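Local coordinates for protein P47 (Clostridium botulinum, PDB 6EKT), which may belong to a progenitor toxin complex that protects botulinum neurotoxin type A2 in the host gut, and has a fold like those of tubular lipid-binding proteins, at residues A[64-69]-A[164-169]; A[83-88]-A[106-111]; A[338-343]-A[356-361]. One frame throughout, in Å; residues are numbered along the deposited sequence. Where two conformers were deposited one is given.

How the contacts relate
Starting from the N terminus, strand 62-68 opens the long loop that contact 1 closes at the end of helix 152-168. Contact 2 is nested inside that loop, pairing strands 81-88 and 108-118. The two contacts touch: Phe166 packs on Leu109, the Phe68 ring lies by Thr86, and Asp69 N probably donates a hydrogen bond to Pro87 O. Together they bring two antiparallel sheets and one helix into a single core. Contact 3 follows in series, a short hairpin closure between strands 329-347 and 352-368 on the opposite side of the chain's centre. Its centre is about 64 Å from that of contact 1, and about 55 Å from that of contact 2, in the other half of this elongated molecule.

Contact 1. Residues A[64-69]-A[164-169]; sequences IKMVFD and NAFIQN
Ile64 starts the contact by setting its CG2 branch against the CB of Ala165, 4.0 Å away. CG2 gets there because the longer branch, CG1, is turned anti to the backbone N (chi1 -178°), leaving the short methyl to meet the helix. Two residues further along strand 62-68, Met66 reaches deeper. Its chain runs out straight to the sulfur and bends only at the last torsion, so that the terminal methyl CE swings in between two helix residues. CE sits 3.6 Å from the CB of Ala165 and 3.9 Å from CE1 of Phe166, which it meets at the ring edge, near the ring plane. The Met66 and Phe166 side chains cross there at about a right angle. Phe68 is the last of the series. Its CZ comes to 3.9 Å from CZ of Phe166, with the ring centroids 5.9 Å apart and the planes turned 75° to each other, an oblique pairing. Phe53 of the adjoining strand sets an edge-to-face contact with each of these two rings and completes a small aromatic cluster.

The cross-contact touches are all apolar, and the five residues that make them are buried. At the helix end, Asn169 turns its side chain back: ND2 donates to Ala165 O at 2.8 Å and also bonds to Leu54 O, tying the end of the helix to the neighbouring strand. Every second residue of the strand faces the helix, which crosses it at -70°. A sheet laid by one face over a long helix is what is expected of a tubular lipid-binding (TULIP-like) module, in which the sheet wraps the helix.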
loop_
_atom_site.group_PDB
_atom_site.type_symbol
_atom_site.label_atom_id
_atom_site.label_comp_id
_atom_site.label_asym_id
_atom_site.label_seq_id
_atom_site.Cartn_x
_atom_site.Cartn_y
_atom_site.Cartn_z
ATOM N N ILE A 64 -17.360 -5.848 40.558
ATOM C CA ILE A 64 -16.062 -6.209 39.994
ATOM C C ILE A 64 -15.175 -4.962 39.874
ATOM O O ILE A 64 -15.663 -3.873 39.550
ATOM C CB ILE A 64 -16.194 -6.965 38.638
ATOM C CG1 ILE A 64 -14.809 -7.377 38.103
ATOM C CG2 ILE A 64 -17.006 -6.165 37.622
ATOM C CD1 ILE A 64 -14.835 -8.378 36.961
ATOM N N LYS A 65 -13.889 -5.136 40.171
ATOM C CA LYS A 65 -12.886 -4.089 40.018
ATOM C C LYS A 65 -11.660 -4.699 39.360
ATOM O O LYS A 65 -11.176 -5.745 39.817
ATOM C CB LYS A 65 -12.501 -3.502 41.392
ATOM C CG LYS A 65 -11.342 -2.516 41.357
ATOM C CD LYS A 65 -11.144 -1.884 42.725
ATOM C CE LYS A 65 -9.975 -0.924 42.710
ATOM N NZ LYS A 65 -9.809 -0.400 44.096
ATOM N N MET A 66 -11.165 -4.040 38.301
ATOM C CA MET A 66 -9.975 -4.483 37.560
ATOM C C MET A 66 -9.030 -3.324 37.296
ATOM O O MET A 66 -9.391 -2.361 36.605
ATOM C CB MET A 66 -10.365 -5.149 36.228
ATOM C CG MET A 66 -11.101 -6.476 36.350
ATOM S SD MET A 66 -11.590 -7.260 34.795
ATOM C CE MET A 66 -12.874 -6.174 34.187
ATOM N N VAL A 67 -7.823 -3.415 37.845
ATOM C CA VAL A 67 -6.747 -2.475 37.510
ATOM C C VAL A 67 -5.725 -3.251 36.665
ATOM O O VAL A 67 -5.175 -4.270 37.116
ATOM C CB VAL A 67 -6.085 -1.832 38.768
ATOM C CG1 VAL A 67 -5.242 -0.621 38.378
ATOM C CG2 VAL A 67 -7.126 -1.418 39.812
ATOM N N PHE A 68 -5.496 -2.780 35.439
ATOM C CA PHE A 68 -4.688 -3.515 34.462
ATOM C C PHE A 68 -3.185 -3.275 34.548
ATOM O O PHE A 68 -2.723 -2.142 34.710
ATOM C CB PHE A 68 -5.180 -3.243 33.027
ATOM C CG PHE A 68 -6.612 -3.643 32.798
ATOM C CD1 PHE A 68 -6.969 -4.982 32.672
ATOM C CD2 PHE A 68 -7.606 -2.671 32.687
ATOM C CE1 PHE A 68 -8.293 -5.348 32.444
ATOM C CE2 PHE A 68 -8.932 -3.025 32.469
ATOM C CZ PHE A 68 -9.278 -4.365 32.347
ATOM N N ASP A 69 -2.442 -4.372 34.447
ATOM C CA ASP A 69 -0.996 -4.368 34.242
ATOM C C ASP A 69 -0.653 -3.724 32.887
ATOM O O ASP A 69 0.167 -2.800 32.818
ATOM C CB ASP A 69 -0.489 -5.816 34.284
ATOM C CG ASP A 69 0.834 -5.963 35.001
ATOM O OD1 ASP A 69 1.877 -5.640 34.402
ATOM O OD2 ASP A 69 0.828 -6.430 36.162
ATOM N N ASN A 164 -19.509 -7.168 31.552
ATOM C CA ASN A 164 -20.239 -6.055 32.155
ATOM C C ASN A 164 -19.313 -4.868 32.312
ATOM O O ASN A 164 -19.655 -3.757 31.890
ATOM C CB ASN A 164 -20.786 -6.417 33.536
ATOM C CG ASN A 164 -22.128 -7.113 33.491
ATOM O OD1 ASN A 164 -22.382 -7.985 34.309
ATOM N ND2 ASN A 164 -22.997 -6.720 32.566
ATOM N N ALA A 165 -18.142 -5.123 32.902
ATOM C CA ALA A 165 -17.179 -4.076 33.193
ATOM C C ALA A 165 -16.604 -3.429 31.910
ATOM O O ALA A 165 -16.509 -2.196 31.818
ATOM C CB ALA A 165 -16.078 -4.600 34.107
ATOM N N PHE A 166 -16.273 -4.245 30.911
ATOM C CA PHE A 166 -15.766 -3.695 29.641
ATOM C C PHE A 166 -16.778 -2.778 28.964
ATOM O O PHE A 166 -16.462 -1.619 28.679
ATOM C CB PHE A 166 -15.271 -4.804 28.690
ATOM C CG PHE A 166 -13.840 -5.202 28.926
ATOM C CD1 PHE A 166 -13.435 -5.745 30.148
ATOM C CD2 PHE A 166 -12.881 -5.030 27.924
ATOM C CE1 PHE A 166 -12.108 -6.103 30.375
ATOM C CE2 PHE A 166 -11.550 -5.373 28.145
ATOM C CZ PHE A 166 -11.166 -5.919 29.367
ATOM N N ILE A 167 -17.997 -3.274 28.755
ATOM C CA ILE A 167 -19.035 -2.491 28.078
ATOM C C ILE A 167 -19.341 -1.202 28.854
ATOM O O ILE A 167 -19.380 -0.118 28.254
ATOM C CB ILE A 167 -20.300 -3.316 27.742
ATOM C CG1 ILE A 167 -19.979 -4.322 26.627
ATOM C CG2 ILE A 167 -21.464 -2.413 27.322
ATOM C CD1 ILE A 167 -20.889 -5.532 26.593
ATOM N N GLN A 168 -19.489 -1.299 30.175
ATOM C CA GLN A 168 -19.790 -0.105 30.961
ATOM C C GLN A 168 -18.656 0.940 30.956
ATOM O O GLN A 168 -18.923 2.128 31.107
ATOM C CB GLN A 168 -20.234 -0.459 32.386
ATOM C CG GLN A 168 -21.004 0.665 33.067
ATOM C CD GLN A 168 -21.032 0.501 34.557
ATOM O OE1 GLN A 168 -20.033 0.739 35.232
ATOM N NE2 GLN A 168 -22.175 0.086 35.086
ATOM N N ASN A 169 -17.415 0.501 30.745
ATOM C CA ASN A 169 -16.243 1.386 30.772
ATOM C C ASN A 169 -15.663 1.677 29.381
ATOM O O ASN A 169 -14.509 2.105 29.253
ATOM C CB ASN A 169 -15.157 0.782 31.649
ATOM C CG ASN A 169 -15.470 0.882 33.119
ATOM O OD1 ASN A 169 -15.191 1.897 33.755
ATOM N ND2 ASN A 169 -16.042 -0.180 33.674
#

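Contact 2. Residues A[83-88]-A[106-111]; sequences RIKTPI and NPVLEI
Arg83 and Glu110 face each other as a non-hydrogen-bonded pair of this antiparallel ladder. The arginine CB lies 3.8 Å from Glu110 CG. The next carbon, CG, anti to the backbone N (chi1 -164°), leans over Val108, with CG1 of that valine at 3.6 Å, and CD stays by the same methyl. The chain then bends at chi3 and brings the guanidinium side-on to the carboxylate. NE donates at 2.8 Å to Glu110 OE1, which accepts on its anti lone pair, away from OE2, while NH2 reaches that same oxygen at 3.0 Å, nearly along the C-O bond. The two planes differ by only 15°, so the salt bridge is almost flat.

Behind it the backbones are bonded in both directions between Ile84 and Leu109, and just beyond the last bridge, Lys85 with Val108, Thr86 N donates to Pro107 O at 3.0 Å. On the face with Ile84 and Leu109 the packing is apolar: Ile84 CD1 meets Ile111 CD1 at 3.7 Å, and Leu109 goes on to touch Leu162 of helix 152-168. Thr86 OG1, pressed against the Pro107 ring, is buried without a polar partner.

With two arginine nitrogens on OE1 and Lys140 bridged to OE2, the Glu110 carboxylate is probably held ionised, although the residue is buried.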
loop_
_atom_site.group_PDB
_atom_site.type_symbol
_atom_site.label_atom_id
_atom_site.label_comp_id
_atom_site.label_asym_id
_atom_site.label_seq_id
_atom_site.Cartn_x
_atom_site.Cartn_y
_atom_site.Cartn_z
ATOM N N ARG A 83 -6.731 -10.189 18.939
ATOM C CA ARG A 83 -6.596 -10.992 20.160
ATOM C C ARG A 83 -5.646 -10.292 21.138
ATOM O O ARG A 83 -4.567 -9.855 20.739
ATOM C CB ARG A 83 -6.111 -12.404 19.847
ATOM C CG ARG A 83 -6.343 -13.349 21.023
ATOM C CD ARG A 83 -5.995 -14.775 20.683
ATOM N NE ARG A 83 -6.954 -15.421 19.774
ATOM C CZ ARG A 83 -6.830 -16.676 19.341
ATOM N NH1 ARG A 83 -5.800 -17.423 19.723
ATOM N NH2 ARG A 83 -7.729 -17.189 18.516
ATOM N N ILE A 84 -6.060 -10.159 22.402
ATOM C CA ILE A 84 -5.303 -9.375 23.384
ATOM C C ILE A 84 -5.260 -10.042 24.756
ATOM O O ILE A 84 -6.219 -10.730 25.152
ATOM C CB ILE A 84 -5.805 -7.915 23.517
ATOM C CG1 ILE A 84 -7.263 -7.855 24.015
ATOM C CG2 ILE A 84 -5.581 -7.142 22.204
ATOM C CD1 ILE A 84 -7.675 -6.499 24.565
ATOM N N LYS A 85 -4.135 -9.869 25.449
ATOM C CA LYS A 85 -4.019 -10.267 26.851
ATOM C C LYS A 85 -4.265 -9.024 27.695
ATOM O O LYS A 85 -3.722 -7.957 27.386
ATOM C CB LYS A 85 -2.621 -10.801 27.163
ATOM C CG LYS A 85 -2.232 -12.120 26.511
ATOM C CD LYS A 85 -0.828 -12.475 26.977
ATOM C CE LYS A 85 -0.159 -13.531 26.111
ATOM N NZ LYS A 85 1.251 -13.720 26.570
ATOM N N THR A 86 -5.059 -9.156 28.762
ATOM C CA THR A 86 -5.349 -8.013 29.636
ATOM C C THR A 86 -5.005 -8.334 31.105
ATOM O O THR A 86 -5.899 -8.335 31.959
ATOM C CB THR A 86 -6.814 -7.524 29.508
ATOM O OG1 THR A 86 -7.705 -8.561 29.943
ATOM C CG2 THR A 86 -7.167 -7.131 28.062
ATOM N N PRO A 87 -3.708 -8.609 31.402
ATOM C CA PRO A 87 -3.307 -8.997 32.756
ATOM C C PRO A 87 -3.782 -7.977 33.806
ATOM O O PRO A 87 -3.611 -6.762 33.630
ATOM C CB PRO A 87 -1.771 -9.055 32.679
ATOM C CG PRO A 87 -1.410 -8.251 31.464
ATOM C CD PRO A 87 -2.534 -8.518 30.505
ATOM N N ILE A 88 -4.426 -8.492 34.846
ATOM C CA ILE A 88 -4.938 -7.691 35.966
ATOM C C ILE A 88 -3.891 -7.711 37.084
ATOM O O ILE A 88 -3.567 -8.777 37.618
ATOM C CB ILE A 88 -6.296 -8.238 36.494
ATOM C CG1 ILE A 88 -7.346 -8.273 35.373
ATOM C CG2 ILE A 88 -6.837 -7.378 37.638
ATOM C CD1 ILE A 88 -8.403 -9.343 35.552
ATOM N N ASN A 106 -4.970 -13.347 34.125
ATOM C CA ASN A 106 -4.456 -12.959 32.805
ATOM C C ASN A 106 -5.404 -13.415 31.663
ATOM O O ASN A 106 -5.136 -14.423 30.984
ATOM C CB ASN A 106 -3.019 -13.501 32.650
ATOM C CG ASN A 106 -2.295 -12.936 31.442
ATOM O OD1 ASN A 106 -2.701 -11.918 30.860
ATOM N ND2 ASN A 106 -1.196 -13.590 31.065
ATOM N N PRO A 107 -6.522 -12.674 31.452
ATOM C CA PRO A 107 -7.501 -13.046 30.432
ATOM C C PRO A 107 -6.996 -12.811 29.010
ATOM O O PRO A 107 -6.167 -11.921 28.768
ATOM C CB PRO A 107 -8.689 -12.110 30.718
ATOM C CG PRO A 107 -8.449 -11.555 32.103
ATOM C CD PRO A 107 -6.951 -11.461 32.172
ATOM N N VAL A 108 -7.491 -13.638 28.094
ATOM C CA VAL A 108 -7.273 -13.431 26.671
ATOM C C VAL A 108 -8.632 -13.151 26.050
ATOM O O VAL A 108 -9.554 -13.986 26.122
ATOM C CB VAL A 108 -6.603 -14.656 25.998
ATOM C CG1 VAL A 108 -6.335 -14.383 24.519
ATOM C CG2 VAL A 108 -5.315 -15.022 26.721
ATOM N N LEU A 109 -8.752 -11.960 25.472
ATOM C CA LEU A 109 -9.954 -11.547 24.804
ATOM C C LEU A 109 -9.701 -11.377 23.309
ATOM O O LEU A 109 -8.544 -11.314 22.853
ATOM C CB LEU A 109 -10.468 -10.224 25.390
ATOM C CG LEU A 109 -10.564 -10.113 26.918
ATOM C CD1 LEU A 109 -10.885 -8.693 27.366
ATOM C CD2 LEU A 109 -11.597 -11.085 27.449
ATOM N N GLU A 110 -10.793 -11.317 22.559
ATOM C CA GLU A 110 -10.762 -10.800 21.206
ATOM C C GLU A 110 -11.718 -9.631 21.123
ATOM O O GLU A 110 -12.876 -9.741 21.523
ATOM C CB GLU A 110 -11.104 -11.881 20.177
ATOM C CG GLU A 110 -9.893 -12.695 19.790
ATOM C CD GLU A 110 -10.154 -13.706 18.687
ATOM O OE1 GLU A 110 -9.377 -14.667 18.610
ATOM O OE2 GLU A 110 -11.113 -13.547 17.890
ATOM N N ILE A 111 -11.229 -8.496 20.613
ATOM C CA ILE A 111 -12.062 -7.302 20.527
ATOM C C ILE A 111 -12.039 -6.815 19.090
ATOM O O ILE A 111 -10.966 -6.724 18.481
ATOM C CB ILE A 111 -11.634 -6.186 21.521
ATOM C CG1 ILE A 111 -11.596 -6.728 22.976
ATOM C CG2 ILE A 111 -12.571 -4.979 21.410
ATOM C CD1 ILE A 111 -11.231 -5.719 24.060
#

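Contact 3. Residues A[338-343]-A[356-361]; sequences IQSINK and EVDKNP
Asp358 and Ile341 form the tight heart of this contact. The aspartate points at strand 329-347, and its OD2 accepts the backbone N-H of Ile341 at 2.8 Å in an almost straight bond (175°), the donor standing above the carboxylate plane. Asp358 CB also lies 3.3 Å from Ser340 OG. The other carboxylate oxygen, OD1, turns back to take the backbone N of Asn360, two residues on, so one carboxylate holds both the strand and its own turn.

Asn342 makes the second grip. With CG anti to its carbonyl carbon (chi1 -62°), the amide swings across to the second segment, where ND2 donates to Glu356 O in the carbonyl plane and on a lone pair, a short bond (2.7 Å) but a bent one (147°). OD1 receives the hydroxyl of Ser340, and a water links Ser340 OG, Asn342 ND2 and Asp358 N. These bonds fix the way round of the amide.

Toward Lys343 the fit is looser. The backbone bond from Glu356 N to Lys343 O holds (2.9 Å), but the side chains are exposed or partly so: Lys343 NZ and Glu356 OE1 stay 4.8 Å apart, too far for a salt bridge. A second water bonds to Ile341 O and Lys343 N, and only weakly to Glu356 OE1.

Between Glu356 and Pro361 the chain leaves regular pairing, then rejoins the strand at Thr362, whose backbone hydrogen-bonds to that of Gln339. This is a beta hairpin, packed beside helix 374-394, whose second strand is broken by a short loop, with an Asx turn at Asp358.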
loop_
_atom_site.group_PDB
_atom_site.type_symbol
_atom_site.label_atom_id
_atom_site.label_comp_id
_atom_site.label_asym_id
_atom_site.label_seq_id
_atom_site.Cartn_x
_atom_site.Cartn_y
_atom_site.Cartn_z
ATOM N N ILE A 338 11.303 -0.539 -32.055
ATOM C CA ILE A 338 12.225 -0.728 -30.952
ATOM C C ILE A 338 11.490 -1.527 -29.879
ATOM O O ILE A 338 10.309 -1.274 -29.608
ATOM C CB ILE A 338 12.696 0.639 -30.362
ATOM C CG1 ILE A 338 13.469 1.454 -31.420
ATOM C CG2 ILE A 338 13.606 0.464 -29.144
ATOM C CD1 ILE A 338 13.724 2.893 -31.020
ATOM N N GLN A 339 12.221 -2.456 -29.260
ATOM C CA GLN A 339 11.760 -3.178 -28.078
ATOM C C GLN A 339 12.798 -3.044 -26.955
ATOM O O GLN A 339 13.919 -3.545 -27.096
ATOM C CB GLN A 339 11.519 -4.652 -28.432
ATOM C CG GLN A 339 10.553 -4.884 -29.593
ATOM C CD GLN A 339 11.228 -4.919 -30.951
ATOM O OE1 GLN A 339 12.396 -5.300 -31.076
ATOM N NE2 GLN A 339 10.490 -4.531 -31.986
ATOM N N SER A 340 12.412 -2.385 -25.855
ATOM C CA SER A 340 13.308 -2.076 -24.742
ATOM C C SER A 340 12.763 -2.696 -23.463
ATOM O O SER A 340 11.546 -2.710 -23.241
ATOM C CB SER A 340 13.366 -0.565 -24.569
ATOM O OG SER A 340 14.277 -0.177 -23.563
ATOM N N ILE A 341 13.662 -3.211 -22.642
ATOM C CA ILE A 341 13.308 -3.719 -21.310
ATOM C C ILE A 341 14.046 -2.875 -20.286
ATOM O O ILE A 341 15.278 -2.813 -20.301
ATOM C CB ILE A 341 13.646 -5.224 -21.163
ATOM C CG1 ILE A 341 12.880 -6.029 -22.222
ATOM C CG2 ILE A 341 13.317 -5.714 -19.746
ATOM C CD1 ILE A 341 13.475 -7.389 -22.556
ATOM N N ASN A 342 13.293 -2.228 -19.400
ATOM C CA ASN A 342 13.855 -1.215 -18.507
ATOM C C ASN A 342 13.582 -1.573 -17.051
ATOM O O ASN A 342 12.423 -1.516 -16.597
ATOM C CB ASN A 342 13.280 0.154 -18.835
ATOM C CG ASN A 342 13.618 0.598 -20.258
ATOM O OD1 ASN A 342 12.998 0.140 -21.219
ATOM N ND2 ASN A 342 14.647 1.439 -20.399
ATOM N N LYS A 343 14.657 -1.935 -16.341
ATOM C CA LYS A 343 14.555 -2.467 -14.977
ATOM C C LYS A 343 14.401 -1.355 -13.950
ATOM O O LYS A 343 15.161 -0.385 -13.959
ATOM C CB LYS A 343 15.784 -3.323 -14.640
ATOM C CG LYS A 343 15.694 -4.031 -13.282
ATOM C CD LYS A 343 17.055 -4.290 -12.659
ATOM C CE LYS A 343 17.659 -5.594 -13.145
ATOM N NZ LYS A 343 19.074 -5.698 -12.676
ATOM N N GLU A 356 16.162 1.929 -15.454
ATOM C CA GLU A 356 17.440 1.905 -16.165
ATOM C C GLU A 356 17.213 1.928 -17.658
ATOM O O GLU A 356 16.203 1.408 -18.144
ATOM C CB GLU A 356 18.207 0.615 -15.857
ATOM C CG GLU A 356 19.053 0.597 -14.597
ATOM C CD GLU A 356 19.748 -0.744 -14.398
ATOM O OE1 GLU A 356 19.497 -1.682 -15.200
ATOM O OE2 GLU A 356 20.528 -0.873 -13.427
ATOM N N VAL A 357 18.183 2.487 -18.388
ATOM C CA VAL A 357 18.222 2.336 -19.848
ATOM C C VAL A 357 18.558 0.874 -20.149
ATOM O O VAL A 357 19.363 0.253 -19.429
ATOM C CB VAL A 357 19.285 3.279 -20.468
ATOM C CG1 VAL A 357 19.342 3.128 -21.979
ATOM C CG2 VAL A 357 18.992 4.731 -20.090
ATOM N N ASP A 358 17.920 0.317 -21.170
ATOM C CA ASP A 358 18.215 -1.034 -21.604
ATOM C C ASP A 358 19.612 -1.043 -22.235
ATOM O O ASP A 358 19.907 -0.233 -23.115
ATOM C CB ASP A 358 17.146 -1.501 -22.595
ATOM C CG ASP A 358 17.207 -2.981 -22.877
ATOM O OD1 ASP A 358 18.177 -3.662 -22.501
ATOM O OD2 ASP A 358 16.261 -3.487 -23.502
ATOM N N LYS A 359 20.468 -1.942 -21.763
ATOM C CA LYS A 359 21.806 -2.079 -22.353
ATOM C C LYS A 359 21.797 -2.897 -23.632
ATOM O O LYS A 359 22.722 -2.790 -24.446
ATOM C CB LYS A 359 22.795 -2.649 -21.345
ATOM C CG LYS A 359 23.156 -1.663 -20.226
ATOM C CD LYS A 359 23.586 -2.355 -18.932
ATOM C CE LYS A 359 24.933 -3.043 -19.050
ATOM N NZ LYS A 359 26.075 -2.217 -18.558
ATOM N N ASN A 360 20.761 -3.708 -23.817
ATOM C CA ASN A 360 20.648 -4.555 -25.006
ATOM C C ASN A 360 19.240 -4.485 -25.606
ATOM O O ASN A 360 18.550 -5.528 -25.708
ATOM C CB ASN A 360 21.058 -6.013 -24.697
ATOM C CG ASN A 360 22.469 -6.127 -24.161
ATOM O OD1 ASN A 360 22.663 -6.303 -22.961
ATOM N ND2 ASN A 360 23.456 -6.014 -25.036
ATOM N N PRO A 361 18.799 -3.267 -26.002
ATOM C CA PRO A 361 17.490 -3.158 -26.658
ATOM C C PRO A 361 17.505 -3.841 -28.031
ATOM O O PRO A 361 18.576 -4.144 -28.540
ATOM C CB PRO A 361 17.310 -1.646 -26.820
ATOM C CG PRO A 361 18.689 -1.114 -26.919
ATOM C CD PRO A 361 19.506 -1.963 -25.993
HETATM O O HOH W 1 16.299 1.758 -23.081
HETATM O O HOH W 2 17.116 -2.309 -17.669
#